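Local coordinates for protein pyruvate kinase 1 (Trypanosoma brucei brucei, PDB 4KCT) that catalyses phosphate transfer from phosphoenolpyruvate to ADP, yielding pyruvate and ATP, and also has an intrinsic decarboxylase activity, at residues A[40-46]-A[340-345]; A[363-368]-A[411-415]. Where two conformers were deposited one is given. Residue numbers count along the deposited sequence, not the author numbering.

Contact 1 (A[40-46]-A[340-345]); sequences NLMKSGM and PNEVVQ
This contact closes the helical layer of the TIM barrel: helix 35-44, which follows the first barrel strand, lies beside helix 340-356, which follows the eighth. The segments of the two helices run nearly parallel, with axes 8.8 Å apart crossing at -16°. CA atoms pair Leu41 with Asn341 (5.7 Å) and Ser44 with Gln345 (5.3 Å). Helix 35-44 ends in a Schellman motif at Gly45 (phi 133°, psi 13°), where Met46 N bonds to Leu41 O at 3.0 Å. Pro340 starts the second segment, its O 3.7 Å from Leu41 CD2. Asn341 (chi1 m) swings its amide toward helix 35-44: OD1 lies 3.4 Å from Asn40 CB, and ND2 shares a water with Asn40 ND2, at 3.3 and 2.8 Å respectively. Val344 (t) fills the groove between the helices, with CG2 3.7 Å from Leu41 CD2 and CG1 3.3 Å from Ser44 O; like Leu41, it also rests on Cys26 of the first barrel strand. Gln345 (chi1 m, chi2 t) donates from NE2 to Ser44 OG at 3.1 Å, while Ser44 (m) itself donates from OG to Asn40 O, 2.7 Å away.

Contact 2 (A[363-368]-A[411-415]); sequences MFNSIK and SKYRP
Residues 363-368 are helical throughout, with Ile367 N bonded to Met363 O (2.8 Å) and Lys368 N to Phe364 O (2.9 Å). Facing them, residues 411-415 run from the last residues of helix 405-412 into a turn, in the alpha/beta domain that carries the fructose bisphosphate site. Arg414 N returns to Ser411 O at 2.9 Å; Arg414 then adopts left-handed phi/psi (57°/55°) before the chain extends through Pro415. The backbones come nearest at Phe364 and Tyr413, CA to CA 5.1 Å. The interface is largely apolar. Phe364 (chi1 t) points the edge of its ring at the turn, with CD1 3.4 Å from Tyr413 O and 3.7 Å from Tyr413 CB. The Tyr413 ring (chi1 m) lies obliquely to it, centroids 5.9 Å apart and planes at 64°; its CE1 is 4.0 Å from Ile367 CG2, and 3.8 Å from Lys368 CA near the ring plane. Ile367 (mt) drives CD1 into the turn, 3.3 Å from Lys412 O and 3.8 Å from Arg414 CG. Met363 CB covers the same Arg414 CG at 4.0 Å. The polar ends turn to other partners: Lys412 and Tyr413 both meet Glu379, while Arg414 reaches Gly324 and Asp326 beside the last barrel strand, tying the two domains together. Its NH2 also donates to Ser411 O at 3.1 Å. One water bridges the backbones, accepting from Phe364 N at 2.9 Å and lying 2.9 Å from Arg414 O.

How the contacts relate
The two contacts are in series along the chain and share no helix, but helix 340-356 of contact 1 is followed directly by helix 362-369 of contact 2. Their centres lie 29 Å apart, with nearest atoms about 15 Å apart. Contact 1 is partly buried within the barrel domain: two neighbouring barrel helices meet through an apolar inner side and a polar outer rim. Contact 2 is buried, joining the helix that follows the barrel to a turn of the alpha/beta domain by aromatic and aliphatic packing, with the charges of Lys412 and Arg414 paired outside the interface. It also adjoins two other subunits, whereas contact 1 touches none.

Contact 1 (A[40-46]-A[340-345])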
ATOM      1  N   ASN A  40     -45.686  -2.345  13.781  1.00 22.63           N
ATOM      2  CA  ASN A  40     -44.751  -1.511  14.495  1.00 22.48           C
ATOM      3  C   ASN A  40     -43.301  -1.982  14.356  1.00 21.35           C
ATOM      4  O   ASN A  40     -42.379  -1.163  14.285  1.00 22.00           O
ATOM      5  CB  ASN A  40     -45.143  -1.400  15.960  1.00 23.61           C
ATOM      6  CG  ASN A  40     -46.369  -0.526  16.164  1.00 28.01           C
ATOM      7  OD1 ASN A  40     -46.650   0.339  15.359  1.00 32.14           O
ATOM      8  ND2 ASN A  40     -47.103  -0.773  17.230  1.00 27.27           N
ATOM      9  N   LEU A  41     -43.088  -3.290  14.430  1.00 19.95           N
ATOM     10  CA  LEU A  41     -41.752  -3.839  14.218  1.00 20.47           C
ATOM     11  C   LEU A  41     -41.221  -3.453  12.837  1.00 19.96           C
ATOM     12  O   LEU A  41     -40.045  -3.131  12.685  1.00 20.93           O
ATOM     13  CB  LEU A  41     -41.767  -5.354  14.345  1.00 22.93           C
ATOM     14  CG  LEU A  41     -41.382  -6.040  15.656  1.00 30.36           C
ATOM     15  CD1 LEU A  41     -40.893  -7.472  15.397  1.00 23.88           C
ATOM     16  CD2 LEU A  41     -40.347  -5.258  16.461  1.00 26.59           C
ATOM     17  N   MET A  42     -42.064  -3.589  11.819  1.00 18.71           N
ATOM     18  CA  MET A  42     -41.676  -3.241  10.455  1.00 19.89           C
ATOM     19  C   MET A  42     -41.357  -1.746  10.346  1.00 21.66           C
ATOM     20  O   MET A  42     -40.320  -1.359   9.799  1.00 20.70           O
ATOM     21  CB  MET A  42     -42.792  -3.613   9.486  1.00 21.56           C
ATOM     22  CG  MET A  42     -42.904  -5.114   9.292  1.00 24.16           C
ATOM     23  SD  MET A  42     -44.442  -5.589   8.484  1.00 22.70           S
ATOM     24  CE  MET A  42     -44.346  -7.377   8.707  1.00 22.59           C
ATOM     25  N   LYS A  43     -42.211  -0.907  10.915  1.00 21.17           N
ATOM     26  CA  LYS A  43     -41.934   0.532  10.909  1.00 22.19           C
ATOM     27  C   LYS A  43     -40.660   0.831  11.648  1.00 21.50           C
ATOM     28  O   LYS A  43     -39.942   1.741  11.298  1.00 23.53           O
ATOM     29  CB  LYS A  43     -43.085   1.312  11.533  1.00 22.80           C
ATOM     30  CG  LYS A  43     -44.316   1.353  10.654  1.00 26.30           C
ATOM     31  CD  LYS A  43     -45.517   1.796  11.483  1.00 30.47           C
ATOM     32  CE  LYS A  43     -46.662   2.226  10.607  1.00 41.13           C
ATOM     33  NZ  LYS A  43     -47.719   2.837  11.464  1.00 53.57           N
ATOM     34  N   SER A  44     -40.361   0.042  12.666  1.00 21.09           N
ATOM     35  CA  SER A  44     -39.157   0.279  13.465  1.00 21.25           C
ATOM     36  C   SER A  44     -37.872  -0.146  12.742  1.00 21.75           C
ATOM     37  O   SER A  44     -36.766   0.318  13.097  1.00 21.88           O
ATOM     38  CB  SER A  44     -39.256  -0.436  14.817  1.00 22.09           C
ATOM     39  OG  SER A  44     -40.318   0.094  15.598  1.00 21.97           O
ATOM     40  N   GLY A  45     -38.002  -1.068  11.785  1.00 19.86           N
ATOM     41  CA  GLY A  45     -36.857  -1.483  10.959  1.00 19.79           C
ATOM     42  C   GLY A  45     -36.630  -2.977  10.763  1.00 18.70           C
ATOM     43  O   GLY A  45     -35.614  -3.390  10.175  1.00 19.63           O
ATOM     44  N   MET A  46     -37.609  -3.804  11.114  1.00 19.14           N
ATOM     45  CA  MET A  46     -37.474  -5.237  10.839  1.00 17.89           C
ATOM     46  C   MET A  46     -37.531  -5.471   9.328  1.00 17.88           C
ATOM     47  O   MET A  46     -38.455  -4.995   8.679  1.00 19.04           O
ATOM     48  CB  MET A  46     -38.605  -6.027  11.477  1.00 18.70           C
ATOM     49  CG  MET A  46     -38.558  -7.495  11.071  1.00 22.57           C
ATOM     50  SD  MET A  46     -39.854  -8.559  11.806  1.00 23.64           S
ATOM     51  CE  MET A  46     -41.337  -7.915  11.032  1.00 19.61           C
ATOM     52  N   PRO A 340     -39.948  -4.250  22.420  1.00 20.23           N
ATOM     53  CA  PRO A 340     -39.582  -4.785  21.101  1.00 20.75           C
ATOM     54  C   PRO A 340     -39.393  -3.692  20.037  1.00 21.43           C
ATOM     55  O   PRO A 340     -38.430  -3.749  19.282  1.00 19.44           O
ATOM     56  CB  PRO A 340     -40.770  -5.707  20.736  1.00 20.47           C
ATOM     57  CG  PRO A 340     -41.878  -5.308  21.667  1.00 20.41           C
ATOM     58  CD  PRO A 340     -41.185  -4.859  22.935  1.00 18.84           C
ATOM     59  N   ASN A 341     -40.219  -2.646  20.052  1.00 20.34           N
ATOM     60  CA  ASN A 341     -40.028  -1.540  19.084  1.00 20.67           C
ATOM     61  C   ASN A 341     -38.779  -0.714  19.388  1.00 22.22           C
ATOM     62  O   ASN A 341     -38.026  -0.377  18.484  1.00 21.97           O
ATOM     63  CB  ASN A 341     -41.254  -0.630  19.019  1.00 22.13           C
ATOM     64  CG  ASN A 341     -42.492  -1.373  18.576  1.00 27.44           C
ATOM     65  OD1 ASN A 341     -42.413  -2.255  17.731  1.00 26.92           O
ATOM     66  ND2 ASN A 341     -43.620  -1.134  19.266  1.00 27.74           N
ATOM     67  N   GLU A 342     -38.544  -0.419  20.664  1.00 19.69           N
ATOM     68  CA  GLU A 342     -37.423   0.444  21.039  1.00 21.32           C
ATOM     69  C   GLU A 342     -36.083  -0.279  20.738  1.00 18.58           C
ATOM     70  O   GLU A 342     -35.099   0.371  20.417  1.00 16.79           O
ATOM     71  CB  GLU A 342     -37.472   0.815  22.528  1.00 24.74           C
ATOM     72  CG  GLU A 342     -38.607   1.779  22.895  1.00 28.61           C
ATOM     73  CD  GLU A 342     -39.940   1.066  23.120  1.00 32.46           C
ATOM     74  OE1 GLU A 342     -40.006  -0.172  23.022  1.00 29.45           O
ATOM     75  OE2 GLU A 342     -40.955   1.761  23.314  1.00 42.81           O
ATOM     76  N   VAL A 343     -36.031  -1.588  20.981  1.00 16.34           N
ATOM     77  CA  VAL A 343     -34.794  -2.337  20.724  1.00 16.84           C
ATOM     78  C   VAL A 343     -34.450  -2.340  19.222  1.00 16.82           C
ATOM     79  O   VAL A 343     -33.308  -2.058  18.843  1.00 14.80           O
ATOM     80  CB  VAL A 343     -34.786  -3.770  21.349  1.00 17.81           C
ATOM     81  CG1 VAL A 343     -35.782  -4.681  20.674  1.00 19.91           C
ATOM     82  CG2 VAL A 343     -33.391  -4.390  21.246  1.00 19.25           C
ATOM     83  N   VAL A 344     -35.466  -2.493  18.376  1.00 15.98           N
ATOM     84  CA  VAL A 344     -35.242  -2.441  16.927  1.00 16.57           C
ATOM     85  C   VAL A 344     -34.822  -1.037  16.487  1.00 17.55           C
ATOM     86  O   VAL A 344     -33.908  -0.877  15.684  1.00 16.33           O
ATOM     87  CB  VAL A 344     -36.467  -2.912  16.140  1.00 17.19           C
ATOM     88  CG1 VAL A 344     -36.300  -2.590  14.648  1.00 15.95           C
ATOM     89  CG2 VAL A 344     -36.696  -4.425  16.375  1.00 16.44           C
ATOM     90  N   GLN A 345     -35.462  -0.021  17.055  1.00 16.40           N
ATOM     91  CA  GLN A 345     -35.087   1.358  16.761  1.00 18.89           C
ATOM     92  C   GLN A 345     -33.646   1.688  17.176  1.00 17.60           C
ATOM     93  O   GLN A 345     -32.920   2.321  16.417  1.00 17.94           O
ATOM     94  CB  GLN A 345     -36.088   2.345  17.404  1.00 19.74           C
ATOM     95  CG  GLN A 345     -37.471   2.315  16.730  1.00 22.38           C
ATOM     96  CD  GLN A 345     -38.562   2.920  17.616  1.00 28.78           C
ATOM     97  OE1 GLN A 345     -38.265   3.626  18.561  1.00 29.21           O
ATOM     98  NE2 GLN A 345     -39.817   2.559  17.358  1.00 25.27           N
TER
HETATM   99  O   HOH W   1     -46.402  -2.803  19.007  1.00 38.54           O

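Contact 2 (A[363-368]-A[411-415])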
ATOM      1  N   MET A 363     -13.448  -1.320   2.055  1.00 19.98           N
ATOM      2  CA  MET A 363     -14.010  -2.642   1.816  1.00 20.13           C
ATOM      3  C   MET A 363     -14.001  -2.953   0.331  1.00 19.04           C
ATOM      4  O   MET A 363     -13.633  -4.061  -0.074  1.00 17.23           O
ATOM      5  CB  MET A 363     -15.449  -2.788   2.376  1.00 23.14           C
ATOM      6  CG  MET A 363     -15.520  -3.065   3.873  1.00 33.19           C
ATOM      7  SD  MET A 363     -15.219  -4.805   4.206  1.00 40.17           S
ATOM      8  CE  MET A 363     -16.903  -5.450   4.285  1.00 41.57           C
ATOM      9  N   PHE A 364     -14.472  -2.001  -0.481  1.00 16.70           N
ATOM     10  CA  PHE A 364     -14.482  -2.206  -1.923  1.00 16.36           C
ATOM     11  C   PHE A 364     -13.136  -2.704  -2.424  1.00 16.00           C
ATOM     12  O   PHE A 364     -13.043  -3.731  -3.153  1.00 14.24           O
ATOM     13  CB  PHE A 364     -14.885  -0.905  -2.662  1.00 16.67           C
ATOM     14  CG  PHE A 364     -14.780  -1.006  -4.177  1.00 18.10           C
ATOM     15  CD1 PHE A 364     -15.685  -1.770  -4.896  1.00 17.36           C
ATOM     16  CD2 PHE A 364     -13.671  -0.465  -4.854  1.00 20.43           C
ATOM     17  CE1 PHE A 364     -15.581  -1.911  -6.289  1.00 17.18           C
ATOM     18  CE2 PHE A 364     -13.529  -0.648  -6.255  1.00 21.48           C
ATOM     19  CZ  PHE A 364     -14.520  -1.321  -6.969  1.00 20.93           C
ATOM     20  N   ASN A 365     -12.098  -1.945  -2.118  1.00 16.95           N
ATOM     21  CA  ASN A 365     -10.747  -2.271  -2.604  1.00 18.78           C
ATOM     22  C   ASN A 365     -10.219  -3.596  -2.052  1.00 17.37           C
ATOM     23  O   ASN A 365      -9.619  -4.400  -2.796  1.00 17.81           O
ATOM     24  CB  ASN A 365      -9.781  -1.128  -2.274  1.00 20.55           C
ATOM     25  CG  ASN A 365      -9.958   0.060  -3.217  1.00 25.81           C
ATOM     26  OD1 ASN A 365     -10.157  -0.122  -4.411  1.00 24.93           O
ATOM     27  ND2 ASN A 365     -10.076   1.242  -2.655  1.00 24.93           N
ATOM     28  N   SER A 366     -10.440  -3.841  -0.769  1.00 15.73           N
ATOM     29  CA  SER A 366      -9.952  -5.091  -0.139  0.50 15.96           C
ATOM     30  C   SER A 366     -10.648  -6.312  -0.723  1.00 15.73           C
ATOM     31  O   SER A 366     -10.006  -7.344  -1.009  1.00 14.84           O
ATOM     32  CB  SER A 366     -10.154  -5.067   1.377  0.50 15.98           C
ATOM     33  OG  SER A 366      -9.399  -4.046   1.981  0.50 13.73           O
ATOM     34  N   ILE A 367     -11.956  -6.209  -0.901  1.00 15.13           N
ATOM     35  CA  ILE A 367     -12.722  -7.301  -1.522  1.00 15.87           C
ATOM     36  C   ILE A 367     -12.308  -7.547  -2.978  1.00 15.00           C
ATOM     37  O   ILE A 367     -12.033  -8.672  -3.353  1.00 15.32           O
ATOM     38  CB  ILE A 367     -14.249  -7.047  -1.437  1.00 16.60           C
ATOM     39  CG1 ILE A 367     -14.698  -7.122   0.035  1.00 15.67           C
ATOM     40  CG2 ILE A 367     -15.030  -8.053  -2.306  1.00 16.98           C
ATOM     41  CD1 ILE A 367     -16.020  -6.444   0.295  1.00 19.63           C
ATOM     42  N   LYS A 368     -12.233  -6.488  -3.774  1.00 15.63           N
ATOM     43  CA  LYS A 368     -11.826  -6.614  -5.172  1.00 17.24           C
ATOM     44  C   LYS A 368     -10.418  -7.217  -5.320  1.00 16.46           C
ATOM     45  O   LYS A 368     -10.182  -8.072  -6.179  1.00 15.76           O
ATOM     46  CB  LYS A 368     -11.883  -5.249  -5.867  1.00 20.52           C
ATOM     47  CG  LYS A 368     -11.717  -5.346  -7.372  1.00 27.39           C
ATOM     48  CD  LYS A 368     -12.105  -4.043  -8.071  1.00 28.57           C
ATOM     49  CE  LYS A 368     -10.881  -3.216  -8.403  1.00 34.95           C
ATOM     50  NZ  LYS A 368     -10.318  -2.574  -7.180  1.00 50.00           N
ATOM     51  N   SER A 411     -23.964  -5.700  -4.205  1.00 13.96           N
ATOM     52  CA  SER A 411     -23.789  -5.540  -2.747  1.00 15.04           C
ATOM     53  C   SER A 411     -22.453  -6.107  -2.255  1.00 13.84           C
ATOM     54  O   SER A 411     -21.853  -5.587  -1.307  1.00 14.10           O
ATOM     55  CB  SER A 411     -24.961  -6.201  -1.984  1.00 14.29           C
ATOM     56  OG  SER A 411     -24.830  -5.966  -0.576  1.00 16.81           O
ATOM     57  N   LYS A 412     -21.961  -7.145  -2.927  1.00 12.75           N
ATOM     58  CA  LYS A 412     -20.692  -7.751  -2.542  1.00 12.84           C
ATOM     59  C   LYS A 412     -19.583  -6.666  -2.510  1.00 13.51           C
ATOM     60  O   LYS A 412     -18.656  -6.731  -1.685  1.00 12.84           O
ATOM     61  CB  LYS A 412     -20.323  -8.850  -3.552  1.00 12.21           C
ATOM     62  CG  LYS A 412     -18.887  -9.306  -3.481  1.00 12.74           C
ATOM     63  CD  LYS A 412     -18.648 -10.467  -4.474  1.00 12.88           C
ATOM     64  CE  LYS A 412     -17.229 -11.015  -4.309  1.00 14.28           C
ATOM     65  NZ  LYS A 412     -16.989 -12.171  -5.218  1.00 13.83           N
ATOM     66  N   TYR A 413     -19.671  -5.689  -3.412  1.00 13.21           N
ATOM     67  CA  TYR A 413     -18.616  -4.660  -3.524  1.00 13.62           C
ATOM     68  C   TYR A 413     -18.887  -3.427  -2.667  1.00 14.97           C
ATOM     69  O   TYR A 413     -18.073  -2.501  -2.627  1.00 14.82           O
ATOM     70  CB  TYR A 413     -18.347  -4.293  -4.995  1.00 12.83           C
ATOM     71  CG  TYR A 413     -17.619  -5.409  -5.709  1.00 14.53           C
ATOM     72  CD1 TYR A 413     -16.239  -5.607  -5.489  1.00 14.37           C
ATOM     73  CD2 TYR A 413     -18.335  -6.451  -6.297  1.00 14.66           C
ATOM     74  CE1 TYR A 413     -15.570  -6.702  -6.050  1.00 14.88           C
ATOM     75  CE2 TYR A 413     -17.679  -7.582  -6.791  1.00 15.78           C
ATOM     76  CZ  TYR A 413     -16.302  -7.704  -6.638  1.00 16.70           C
ATOM     77  OH  TYR A 413     -15.658  -8.842  -7.090  1.00 17.37           O
ATOM     78  N   ARG A 414     -19.927  -3.508  -1.835  1.00 14.79           N
ATOM     79  CA  ARG A 414     -20.076  -2.577  -0.716  1.00 13.88           C
ATOM     80  C   ARG A 414     -20.105  -1.093  -1.173  1.00 15.16           C
ATOM     81  O   ARG A 414     -19.296  -0.291  -0.722  1.00 14.64           O
ATOM     82  CB  ARG A 414     -18.943  -2.797   0.303  1.00 16.31           C
ATOM     83  CG  ARG A 414     -18.989  -4.162   1.046  1.00 19.08           C
ATOM     84  CD  ARG A 414     -20.408  -4.608   1.313  1.00 20.99           C
ATOM     85  NE  ARG A 414     -20.540  -5.533   2.462  1.00 23.57           N
ATOM     86  CZ  ARG A 414     -21.472  -6.492   2.547  1.00 20.42           C
ATOM     87  NH1 ARG A 414     -21.648  -7.158   3.697  1.00 19.13           N
ATOM     88  NH2 ARG A 414     -22.331  -6.687   1.536  1.00 20.32           N
ATOM     89  N   PRO A 415     -21.006  -0.741  -2.100  1.00 14.94           N
ATOM     90  CA  PRO A 415     -21.186   0.685  -2.366  1.00 15.60           C
ATOM     91  C   PRO A 415     -21.629   1.439  -1.101  1.00 18.64           C
ATOM     92  O   PRO A 415     -22.113   0.814  -0.137  1.00 17.55           O
ATOM     93  CB  PRO A 415     -22.312   0.708  -3.424  1.00 15.54           C
ATOM     94  CG  PRO A 415     -23.078  -0.558  -3.203  1.00 15.51           C
ATOM     95  CD  PRO A 415     -22.014  -1.572  -2.789  1.00 14.04           C
TER
HETATM   96  O   HOH W   2     -16.608  -0.174   0.250  1.00 21.92           O